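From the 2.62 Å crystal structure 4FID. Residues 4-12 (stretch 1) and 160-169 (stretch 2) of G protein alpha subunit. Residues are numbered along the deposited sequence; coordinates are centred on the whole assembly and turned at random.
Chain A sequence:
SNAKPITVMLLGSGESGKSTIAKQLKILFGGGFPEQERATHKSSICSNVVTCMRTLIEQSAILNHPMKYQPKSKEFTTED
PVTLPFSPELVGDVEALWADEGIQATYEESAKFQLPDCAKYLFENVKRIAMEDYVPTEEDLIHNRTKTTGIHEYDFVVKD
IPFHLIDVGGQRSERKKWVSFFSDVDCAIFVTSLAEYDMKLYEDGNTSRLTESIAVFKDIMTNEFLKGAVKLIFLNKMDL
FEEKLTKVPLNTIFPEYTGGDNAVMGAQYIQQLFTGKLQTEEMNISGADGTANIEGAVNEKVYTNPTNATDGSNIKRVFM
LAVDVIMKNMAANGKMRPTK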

ATOM      1  N   LYS A   4       8.882  -8.823  28.120  1.00 75.92           N
ATOM      2  CA  LYS A   4       8.709  -9.255  26.732  1.00 76.61           C
ATOM      3  C   LYS A   4       7.821  -8.311  25.902  1.00 64.72           C
ATOM      4  O   LYS A   4       6.780  -7.865  26.370  1.00 53.23           O
ATOM      5  N   PRO A   5       8.247  -8.012  24.659  1.00 61.82           N
ATOM      6  CA  PRO A   5       7.623  -6.994  23.798  1.00 56.85           C
ATOM      7  C   PRO A   5       6.227  -7.389  23.326  1.00 47.85           C
ATOM      8  O   PRO A   5       5.923  -8.576  23.226  1.00 47.52           O
ATOM      9  N   ILE A   6       5.387  -6.394  23.060  1.00 40.30           N
ATOM     10  CA  ILE A   6       4.098  -6.629  22.439  1.00 39.80           C
ATOM     11  C   ILE A   6       4.312  -7.002  20.964  1.00 42.58           C
ATOM     12  O   ILE A   6       4.987  -6.281  20.207  1.00 38.46           O
ATOM     13  N   THR A   7       3.734  -8.130  20.566  1.00 35.95           N
ATOM     14  CA  THR A   7       3.944  -8.645  19.236  1.00 37.62           C
ATOM     15  C   THR A   7       2.781  -8.346  18.290  1.00 37.32           C
ATOM     16  O   THR A   7       1.620  -8.571  18.602  1.00 38.13           O
ATOM     17  N   VAL A   8       3.120  -7.844  17.116  1.00 33.42           N
ATOM     18  CA  VAL A   8       2.131  -7.446  16.142  1.00 30.65           C
ATOM     19  C   VAL A   8       2.500  -8.065  14.818  1.00 28.56           C
ATOM     20  O   VAL A   8       3.646  -7.978  14.385  1.00 32.62           O
HETATM   21  N   MSE A   9       1.520  -8.687  14.178  1.00 26.52           N
HETATM   22  CA  MSE A   9       1.730  -9.378  12.913  1.00 29.38           C
HETATM   23  C   MSE A   9       0.939  -8.695  11.805  1.00 29.91           C
HETATM   24  O   MSE A   9      -0.277  -8.530  11.933  1.00 35.20           O
ATOM     25  N   LEU A  10       1.623  -8.280  10.735  1.00 25.79           N
ATOM     26  CA  LEU A  10       0.944  -7.702   9.579  1.00 30.85           C
ATOM     27  C   LEU A  10       0.645  -8.762   8.540  1.00 33.66           C
ATOM     28  O   LEU A  10       1.555  -9.433   8.057  1.00 40.03           O
ATOM     29  N   LEU A  11      -0.635  -8.906   8.206  1.00 27.76           N
ATOM     30  CA  LEU A  11      -1.095  -9.746   7.096  1.00 22.41           C
ATOM     31  C   LEU A  11      -1.760  -8.914   6.020  1.00 22.52           C
ATOM     32  O   LEU A  11      -2.251  -7.833   6.281  1.00 26.18           O
ATOM     33  N   GLY A  12      -1.834  -9.440   4.809  1.00 29.10           N
ATOM     34  CA  GLY A  12      -2.652  -8.804   3.812  1.00 27.37           C
ATOM     35  C   GLY A  12      -2.495  -9.475   2.492  1.00 37.51           C
ATOM     36  O   GLY A  12      -1.696 -10.368   2.379  1.00 50.79           O
ATOM     37  N   ASP A 160       7.344   4.581  25.242  1.00 76.30           N
ATOM     38  CA  ASP A 160       8.066   3.736  26.197  1.00 82.98           C
ATOM     39  C   ASP A 160       7.380   2.398  26.482  1.00 80.61           C
ATOM     40  O   ASP A 160       6.922   2.126  27.591  1.00 82.44           O
ATOM     41  N   ILE A 161       7.328   1.570  25.448  1.00 74.70           N
ATOM     42  CA  ILE A 161       6.711   0.255  25.479  1.00 68.15           C
ATOM     43  C   ILE A 161       7.296  -0.461  24.274  1.00 64.28           C
ATOM     44  O   ILE A 161       7.235   0.058  23.159  1.00 66.11           O
ATOM     45  N   PRO A 162       7.882  -1.644  24.488  1.00 60.85           N
ATOM     46  CA  PRO A 162       8.525  -2.405  23.407  1.00 60.03           C
ATOM     47  C   PRO A 162       7.527  -3.145  22.482  1.00 52.50           C
ATOM     48  O   PRO A 162       6.647  -3.861  22.966  1.00 46.13           O
ATOM     49  N   PHE A 163       7.673  -2.960  21.169  1.00 46.22           N
ATOM     50  CA  PHE A 163       6.891  -3.700  20.189  1.00 46.74           C
ATOM     51  C   PHE A 163       7.762  -4.538  19.251  1.00 45.60           C
ATOM     52  O   PHE A 163       8.900  -4.185  18.949  1.00 48.60           O
ATOM     53  N   HIS A 164       7.219  -5.661  18.804  1.00 40.09           N
ATOM     54  CA  HIS A 164       7.897  -6.487  17.817  1.00 38.25           C
ATOM     55  C   HIS A 164       6.947  -6.717  16.647  1.00 37.11           C
ATOM     56  O   HIS A 164       5.800  -7.149  16.829  1.00 31.94           O
ATOM     57  N   LEU A 165       7.423  -6.402  15.448  1.00 35.87           N
ATOM     58  CA  LEU A 165       6.567  -6.364  14.275  1.00 38.26           C
ATOM     59  C   LEU A 165       6.978  -7.519  13.372  1.00 41.63           C
ATOM     60  O   LEU A 165       8.159  -7.645  13.032  1.00 42.10           O
ATOM     61  N   ILE A 166       6.017  -8.377  13.015  1.00 39.23           N
ATOM     62  CA  ILE A 166       6.261  -9.470  12.081  1.00 38.16           C
ATOM     63  C   ILE A 166       5.493  -9.216  10.810  1.00 39.59           C
ATOM     64  O   ILE A 166       4.264  -9.260  10.812  1.00 39.15           O
ATOM     65  N   ASP A 167       6.215  -8.936   9.725  1.00 40.51           N
ATOM     66  CA  ASP A 167       5.592  -8.628   8.427  1.00 37.28           C
ATOM     67  C   ASP A 167       5.592  -9.874   7.541  1.00 35.84           C
ATOM     68  O   ASP A 167       6.636 -10.280   7.027  1.00 36.07           O
ATOM     69  N   VAL A 168       4.427 -10.496   7.383  1.00 38.01           N
ATOM     70  CA  VAL A 168       4.336 -11.741   6.623  1.00 42.95           C
ATOM     71  C   VAL A 168       3.966 -11.483   5.167  1.00 46.68           C
ATOM     72  O   VAL A 168       2.869 -11.035   4.884  1.00 46.61           O
ATOM     73  N   GLY A 169       4.881 -11.762   4.247  1.00 56.27           N
ATOM     74  CA  GLY A 169       4.607 -11.581   2.831  1.00 65.78           C
ATOM     75  C   GLY A 169       4.427 -12.911   2.111  1.00 76.96           C
ATOM     76  O   GLY A 169       3.803 -13.827   2.654  1.00 83.71           O
TER

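Two neighbouring parallel strands pair through backbone hydrogen bonds, and their side chains pack beside one another on both faces of the sheet. The polar link is made by main chain alone: six N-H...O bonds alternate between the strands, from Ile6 N to Pro162 O (2.8 Å) through to Val168 N to Leu10 O (3.1 Å). No side-chain hydrogen bond crosses the contact.

One face carries Ile6, Val8 and Leu10 against Phe163, Leu165 and Asp167. Ile6 is m at chi1 and t at chi2. Its CB lies over one face of the Phe163 ring, 4.0 Å from the centroid, a CH-pi contact. Ile6 CG2 comes within 3.6 Å of Phe163 CE1. The Phe163 side chain is m at chi1, and its end comes nearer to the first strand. Val8, in the t rotamer, meets the edge of that ring, with CG2 3.9 Å from Phe163 CD1. Its other methyl, CG1, sits 3.8 Å from Leu165 CD2. Leu165 (t, m) also reaches Leu10 (m, t), where CD2 of Leu165 is 4.1 Å from CG of Leu10. Asp167 is t at chi1, and its OD2 is hydrogen-bonded elsewhere in the structure.

The other face carries Thr7 and Met9 against His164 and Ile166. Thr7 is m, and its CG2 lies 3.7 Å from CD1 of Ile166 (m, t). His164 is t at chi1; both ring nitrogens are hydrogen-bonded elsewhere. Met9 is selenomethionine, t, t, m. Its CG packs 3.9 Å from Val168 CG2.

Beyond the paired residues, Val168 (t) points toward the first stretch. Leu11 starts away, but its end turns back, bringing CD1 to 3.7 Å from Val168 CB. At the other end, Pro5 CB meets Pro162 CB at 3.9 Å.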

ATOM      1  CB  LYS A   4       8.186 -10.695  26.678  1.00 79.79           C
ATOM      2  CG  LYS A   4       9.269 -11.734  26.989  1.00 83.09           C
ATOM      3  CD  LYS A   4       8.730 -13.158  26.913  1.00 81.01           C
ATOM      4  CE  LYS A   4       8.614 -13.805  28.296  1.00 82.72           C
ATOM      5  NZ  LYS A   4       9.937 -14.171  28.893  1.00 87.74           N
ATOM      6  CB  PRO A   5       8.569  -6.932  22.596  1.00 55.85           C
ATOM      7  CG  PRO A   5       9.148  -8.304  22.531  1.00 55.29           C
ATOM      8  CD  PRO A   5       9.327  -8.730  23.960  1.00 56.11           C
ATOM      9  CB  ILE A   6       3.190  -5.394  22.530  1.00 39.52           C
ATOM     10  CG1 ILE A   6       2.951  -5.017  23.988  1.00 39.10           C
ATOM     11  CG2 ILE A   6       1.859  -5.646  21.810  1.00 32.80           C
ATOM     12  CD1 ILE A   6       1.898  -3.936  24.159  1.00 34.73           C
ATOM     13  CB  THR A   7       4.235 -10.137  19.295  1.00 42.76           C
ATOM     14  OG1 THR A   7       5.500 -10.318  19.932  1.00 47.52           O
ATOM     15  CG2 THR A   7       4.288 -10.738  17.897  1.00 42.49           C
ATOM     16  CB  VAL A   8       2.124  -5.931  15.963  1.00 31.91           C
ATOM     17  CG1 VAL A   8       1.163  -5.546  14.867  1.00 30.73           C
ATOM     18  CG2 VAL A   8       1.765  -5.249  17.277  1.00 31.59           C
HETATM   19  CB  MSE A   9       1.302 -10.837  13.053  1.00 29.34           C
HETATM   20  CG  MSE A   9       1.427 -11.632  11.780  1.00 36.88           C
HETATM   21 SE   MSE A   9       1.051 -13.556  11.962  1.00 67.28          SE
HETATM   22  CE  MSE A   9       2.714 -14.187  12.781  1.00 47.96           C
ATOM     23  CB  LEU A  10       1.784  -6.610   8.923  1.00 40.80           C
ATOM     24  CG  LEU A  10       1.918  -5.286   9.677  1.00 41.75           C
ATOM     25  CD1 LEU A  10       2.651  -4.294   8.814  1.00 42.32           C
ATOM     26  CD2 LEU A  10       0.559  -4.751  10.093  1.00 34.85           C
ATOM     27  CB  LEU A  11      -2.112 -10.792   7.564  1.00 18.55           C
ATOM     28  CG  LEU A  11      -1.702 -12.070   8.342  1.00 30.83           C
ATOM     29  CD1 LEU A  11      -0.350 -12.623   7.949  1.00 25.38           C
ATOM     30  CD2 LEU A  11      -1.759 -11.854   9.836  1.00 24.26           C
ATOM     31  CB  ASP A 160       8.362   4.503  27.489  1.00 90.48           C
ATOM     32  CG  ASP A 160       9.459   5.541  27.309  1.00 99.09           C
ATOM     33  OD1 ASP A 160      10.505   5.198  26.715  1.00103.66           O
ATOM     34  OD2 ASP A 160       9.277   6.694  27.755  1.00 99.48           O
ATOM     35  CB  ILE A 161       5.180   0.346  25.299  1.00 66.76           C
ATOM     36  CG1 ILE A 161       4.528   1.085  26.461  1.00 62.80           C
ATOM     37  CG2 ILE A 161       4.557  -1.037  25.164  1.00 64.71           C
ATOM     38  CD1 ILE A 161       3.090   1.420  26.199  1.00 58.10           C
ATOM     39  CB  PRO A 162       9.377  -3.418  24.167  1.00 62.92           C
ATOM     40  CG  PRO A 162       8.589  -3.674  25.419  1.00 69.11           C
ATOM     41  CD  PRO A 162       7.926  -2.356  25.774  1.00 65.33           C
ATOM     42  CB  PHE A 163       6.023  -2.754  19.369  1.00 50.98           C
ATOM     43  CG  PHE A 163       4.787  -2.311  20.074  1.00 52.84           C
ATOM     44  CD1 PHE A 163       3.553  -2.793  19.696  1.00 53.27           C
ATOM     45  CD2 PHE A 163       4.858  -1.413  21.130  1.00 55.32           C
ATOM     46  CE1 PHE A 163       2.401  -2.378  20.356  1.00 53.39           C
ATOM     47  CE2 PHE A 163       3.713  -0.998  21.792  1.00 53.51           C
ATOM     48  CZ  PHE A 163       2.487  -1.477  21.405  1.00 48.61           C
ATOM     49  CB  HIS A 164       8.364  -7.802  18.429  1.00 35.12           C
ATOM     50  CG  HIS A 164       9.074  -8.693  17.466  1.00 44.04           C
ATOM     51  ND1 HIS A 164      10.383  -8.485  17.082  1.00 50.32           N
ATOM     52  CD2 HIS A 164       8.663  -9.808  16.812  1.00 42.94           C
ATOM     53  CE1 HIS A 164      10.744  -9.427  16.229  1.00 48.73           C
ATOM     54  NE2 HIS A 164       9.720 -10.246  16.050  1.00 41.48           N
ATOM     55  CB  LEU A 165       6.724  -5.002  13.570  1.00 40.96           C
ATOM     56  CG  LEU A 165       5.767  -4.510  12.467  1.00 42.23           C
ATOM     57  CD1 LEU A 165       5.976  -5.267  11.178  1.00 40.19           C
ATOM     58  CD2 LEU A 165       4.309  -4.614  12.882  1.00 45.04           C
ATOM     59  CB  ILE A 166       5.792 -10.815  12.644  1.00 41.07           C
ATOM     60  CG1 ILE A 166       6.463 -11.078  14.002  1.00 36.02           C
ATOM     61  CG2 ILE A 166       6.036 -11.965  11.597  1.00 17.12           C
ATOM     62  CD1 ILE A 166       5.812 -12.170  14.804  1.00 33.04           C
ATOM     63  CB  ASP A 167       6.332  -7.463   7.758  1.00 33.69           C
ATOM     64  CG  ASP A 167       5.810  -7.137   6.373  1.00 43.02           C
ATOM     65  OD1 ASP A 167       6.463  -6.315   5.698  1.00 51.97           O
ATOM     66  OD2 ASP A 167       4.768  -7.684   5.940  1.00 41.01           O
ATOM     67  CB  VAL A 168       3.292 -12.703   7.219  1.00 37.47           C
ATOM     68  CG1 VAL A 168       3.375 -14.037   6.520  1.00 36.59           C
ATOM     69  CG2 VAL A 168       3.492 -12.878   8.716  1.00 29.33           C
TER